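Long-range contact in UDP-glucose 6-dehydrogenase (Pyrobaculum islandicum, PDB 3VTF), which probably oxidises UDP-glucose to UDP-glucuronate, reducing two molecules of NAD(+) to NADH: residues D116-G128 with T150-A163. Residues are numbered along the deposited sequence; the frame is centred on the assembly and turned at random.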
# COMPACT_ATOMS: atom_id res chain seq x y z
N ASP A 116 -5.64 13.59 -21.72
CA ASP A 116 -6.28 14.32 -22.85
C ASP A 116 -7.45 15.06 -22.19
O ASP A 116 -8.47 14.45 -21.90
CB ASP A 116 -6.87 13.31 -23.85
CG ASP A 116 -7.56 14.01 -25.07
OD1 ASP A 116 -7.85 15.20 -25.03
OD2 ASP A 116 -7.79 13.36 -26.06
N LEU A 117 -7.38 16.37 -22.14
CA LEU A 117 -8.47 17.19 -21.54
C LEU A 117 -9.44 17.88 -22.53
O LEU A 117 -10.31 18.73 -22.15
CB LEU A 117 -7.86 18.25 -20.58
CG LEU A 117 -7.12 17.57 -19.38
CD1 LEU A 117 -6.43 18.68 -18.58
CD2 LEU A 117 -8.09 16.73 -18.50
N ARG A 118 -9.37 17.48 -23.78
CA ARG A 118 -10.28 18.09 -24.79
C ARG A 118 -11.74 17.80 -24.55
O ARG A 118 -12.57 18.67 -24.78
CB ARG A 118 -9.92 17.58 -26.21
CG ARG A 118 -8.58 18.11 -26.77
CD ARG A 118 -8.37 17.42 -28.15
NE ARG A 118 -8.31 15.95 -27.95
CZ ARG A 118 -8.84 15.08 -28.76
NH1 ARG A 118 -9.46 15.51 -29.89
NH2 ARG A 118 -8.82 13.79 -28.44
N TYR A 119 -12.11 16.58 -24.09
CA TYR A 119 -13.52 16.27 -23.82
C TYR A 119 -14.07 17.11 -22.67
O TYR A 119 -15.22 17.61 -22.73
CB TYR A 119 -13.70 14.74 -23.47
CG TYR A 119 -13.13 13.81 -24.57
CD1 TYR A 119 -13.97 13.33 -25.56
CD2 TYR A 119 -11.77 13.49 -24.63
CE1 TYR A 119 -13.50 12.52 -26.60
CE2 TYR A 119 -11.30 12.71 -25.67
CZ TYR A 119 -12.16 12.24 -26.66
OH TYR A 119 -11.68 11.42 -27.69
N VAL A 120 -13.26 17.21 -21.58
CA VAL A 120 -13.64 18.06 -20.44
C VAL A 120 -13.75 19.57 -20.88
O VAL A 120 -14.68 20.27 -20.48
CB VAL A 120 -12.55 17.93 -19.33
CG1 VAL A 120 -12.69 18.99 -18.19
CG2 VAL A 120 -12.60 16.47 -18.73
N GLU A 121 -12.79 20.01 -21.71
CA GLU A 121 -12.83 21.44 -22.12
C GLU A 121 -14.12 21.74 -22.92
O GLU A 121 -14.77 22.73 -22.67
CB GLU A 121 -11.58 21.83 -22.92
CG GLU A 121 -11.74 23.25 -23.47
CD GLU A 121 -10.50 23.83 -24.08
OE1 GLU A 121 -9.51 23.12 -24.16
OE2 GLU A 121 -10.53 25.05 -24.41
N ALA A 122 -14.48 20.86 -23.84
CA ALA A 122 -15.73 21.05 -24.64
C ALA A 122 -16.93 20.99 -23.78
O ALA A 122 -17.90 21.75 -23.97
CB ALA A 122 -15.85 20.03 -25.81
N ALA A 123 -16.93 20.11 -22.74
CA ALA A 123 -18.11 20.03 -21.91
C ALA A 123 -18.18 21.33 -21.08
O ALA A 123 -19.26 21.84 -20.86
CB ALA A 123 -17.97 18.83 -20.93
N ALA A 124 -17.02 21.86 -20.63
CA ALA A 124 -17.03 23.06 -19.76
C ALA A 124 -17.58 24.25 -20.65
O ALA A 124 -18.30 25.12 -20.16
CB ALA A 124 -15.62 23.43 -19.30
N ARG A 125 -17.21 24.28 -21.92
CA ARG A 125 -17.68 25.41 -22.80
C ARG A 125 -19.18 25.27 -22.96
O ARG A 125 -19.92 26.28 -22.98
CB ARG A 125 -16.96 25.35 -24.17
CG ARG A 125 -15.50 25.79 -24.03
CD ARG A 125 -14.80 26.17 -25.36
NE ARG A 125 -13.37 26.46 -25.07
CZ ARG A 125 -12.95 27.62 -24.55
NH1 ARG A 125 -13.82 28.59 -24.36
NH2 ARG A 125 -11.68 27.85 -24.21
N ALA A 126 -19.66 24.02 -23.09
CA ALA A 126 -21.12 23.85 -23.16
C ALA A 126 -21.83 24.31 -21.93
O ALA A 126 -22.93 24.90 -21.99
CB ALA A 126 -21.52 22.41 -23.52
N VAL A 127 -21.22 24.03 -20.77
CA VAL A 127 -21.73 24.47 -19.54
C VAL A 127 -21.78 26.00 -19.54
O VAL A 127 -22.83 26.55 -19.14
CB VAL A 127 -20.93 23.93 -18.33
CG1 VAL A 127 -21.41 24.60 -17.07
CG2 VAL A 127 -21.17 22.36 -18.19
N GLY A 128 -20.68 26.63 -19.97
CA GLY A 128 -20.64 28.13 -20.02
C GLY A 128 -21.80 28.68 -20.92
O GLY A 128 -22.51 29.57 -20.56
N THR A 150 -7.01 21.41 -12.76
CA THR A 150 -7.89 21.52 -13.96
C THR A 150 -9.21 22.23 -13.65
O THR A 150 -9.75 22.99 -14.50
CB THR A 150 -8.23 20.09 -14.51
OG1 THR A 150 -7.01 19.47 -14.90
CG2 THR A 150 -9.16 20.08 -15.71
N THR A 151 -9.77 21.99 -12.47
CA THR A 151 -11.11 22.52 -12.10
C THR A 151 -11.10 24.07 -12.03
O THR A 151 -11.94 24.72 -12.69
CB THR A 151 -11.65 21.92 -10.78
OG1 THR A 151 -11.81 20.48 -10.97
CG2 THR A 151 -13.05 22.52 -10.41
N GLU A 152 -10.14 24.63 -11.31
CA GLU A 152 -10.12 26.08 -11.13
C GLU A 152 -9.37 26.71 -12.27
O GLU A 152 -9.40 27.93 -12.41
CB GLU A 152 -9.39 26.42 -9.82
CG GLU A 152 -10.32 26.06 -8.67
CD GLU A 152 -9.62 26.32 -7.38
OE1 GLU A 152 -8.54 25.71 -7.23
OE2 GLU A 152 -10.16 27.09 -6.57
N GLY A 153 -8.62 25.90 -13.04
CA GLY A 153 -7.89 26.45 -14.21
C GLY A 153 -8.67 26.31 -15.49
O GLY A 153 -9.61 27.06 -15.72
N LEU A 154 -8.34 25.28 -16.28
CA LEU A 154 -8.99 25.07 -17.54
C LEU A 154 -10.54 25.16 -17.50
O LEU A 154 -11.15 25.84 -18.32
CB LEU A 154 -8.58 23.67 -18.09
CG LEU A 154 -9.46 23.13 -19.24
CD1 LEU A 154 -9.32 24.05 -20.43
CD2 LEU A 154 -9.07 21.74 -19.67
N VAL A 155 -11.20 24.42 -16.58
CA VAL A 155 -12.68 24.33 -16.58
C VAL A 155 -13.28 25.70 -16.18
O VAL A 155 -14.14 26.19 -16.94
CB VAL A 155 -13.17 23.22 -15.58
CG1 VAL A 155 -14.66 23.35 -15.24
CG2 VAL A 155 -12.83 21.80 -16.12
N ALA A 156 -12.79 26.34 -15.12
CA ALA A 156 -13.33 27.66 -14.74
C ALA A 156 -13.12 28.66 -15.86
O ALA A 156 -13.98 29.50 -16.10
CB ALA A 156 -12.72 28.18 -13.45
N ARG A 157 -12.00 28.53 -16.55
CA ARG A 157 -11.72 29.49 -17.66
C ARG A 157 -12.59 29.25 -18.86
O ARG A 157 -13.13 30.18 -19.42
CB ARG A 157 -10.23 29.43 -18.06
CG ARG A 157 -9.90 30.42 -19.16
CD ARG A 157 -8.38 30.49 -19.41
NE ARG A 157 -7.78 29.16 -19.62
CZ ARG A 157 -7.95 28.44 -20.74
NH1 ARG A 157 -8.74 28.89 -21.73
NH2 ARG A 157 -7.38 27.24 -20.87
N ALA A 158 -12.74 27.97 -19.29
CA ALA A 158 -13.55 27.67 -20.39
C ALA A 158 -15.05 28.03 -20.15
O ALA A 158 -15.75 28.52 -21.10
CB ALA A 158 -13.36 26.18 -20.77
N VAL A 159 -15.56 27.73 -18.97
CA VAL A 159 -16.88 28.17 -18.54
C VAL A 159 -17.00 29.74 -18.63
O VAL A 159 -17.89 30.25 -19.30
CB VAL A 159 -17.20 27.71 -17.12
CG1 VAL A 159 -18.61 28.20 -16.75
CG2 VAL A 159 -17.19 26.15 -17.01
N ALA A 160 -16.09 30.46 -17.98
CA ALA A 160 -16.16 31.95 -17.96
C ALA A 160 -16.12 32.52 -19.37
O ALA A 160 -16.80 33.53 -19.63
CB ALA A 160 -15.04 32.54 -17.07
N GLU A 161 -15.32 31.90 -20.26
CA GLU A 161 -15.20 32.40 -21.61
C GLU A 161 -16.53 32.29 -22.40
O GLU A 161 -16.67 32.93 -23.45
CB GLU A 161 -14.06 31.71 -22.39
CG GLU A 161 -12.67 32.17 -21.96
CD GLU A 161 -11.55 31.36 -22.61
OE1 GLU A 161 -11.83 30.50 -23.48
OE2 GLU A 161 -10.38 31.52 -22.19
N GLU A 162 -17.50 31.47 -21.94
CA GLU A 162 -18.77 31.34 -22.66
C GLU A 162 -19.97 31.86 -21.89
O GLU A 162 -21.07 31.89 -22.43
CB GLU A 162 -19.05 29.84 -23.07
CG GLU A 162 -17.85 29.10 -23.68
CD GLU A 162 -17.51 29.66 -25.04
OE1 GLU A 162 -18.43 30.32 -25.62
OE2 GLU A 162 -16.35 29.47 -25.49
N ALA A 163 -19.78 32.18 -20.61
CA ALA A 163 -20.89 32.39 -19.69
C ALA A 163 -21.46 33.86 -19.88
O ALA A 163 -22.45 34.19 -19.26
CB ALA A 163 -20.43 32.20 -18.23
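A124 and G128 on one helix meet A158 and V159 on another where two neighbouring helices of the Rossmann-like NAD-binding domain pack together on one side of its sheet. The axes of the segments 118-128 (of helix 118-134) and 151-160 run in roughly the same direction, crossing at -38° and coming within 7.3 Å. Small residues permit this closeness. The methyl groups of A124 and A158 touch at 3.9 Å between their CB atoms, and the two methyls of V159 reach residues one turn apart, CG2 against A124 and CG1 against the CA of G128. At G128, which has no side chain, the backbones themselves meet: its CA lies 3.5 Å from V159 O in a CA-H...O contact. Toward the sheet, V120 and V155 cross at about a right angle, V120 CG1 and V155 CG2 pressed to 3.5 Å; V155 also rests on V140 and V142 of strand 139-142, while V120 touches T107, a predicted NAD(+)-binding residue. Where the helices diverge, L154 fills the wider gap, one methyl on L117 CB and the other against the aliphatic part and carboxylate of E121.

The opposite, more exposed side is polar. R125, its chain extended from CG to NE, lays one guanidinium face over the methyl of A158 and spends its edge on three glutamates. E121 OE2 takes NE and NH2 from within the same helix, which should steady the group's rotation. E162, bent at chi2 (-69°), brings OE2 to 2.9 Å from R125 NH1, its carboxylate almost perpendicular to the guanidinium. E161 bridges two arginines: OE2 accepts from R157 NH1, while OE1 alone receives both R125 NH1 at 2.9 Å and R125 NH2 at 2.8 Å.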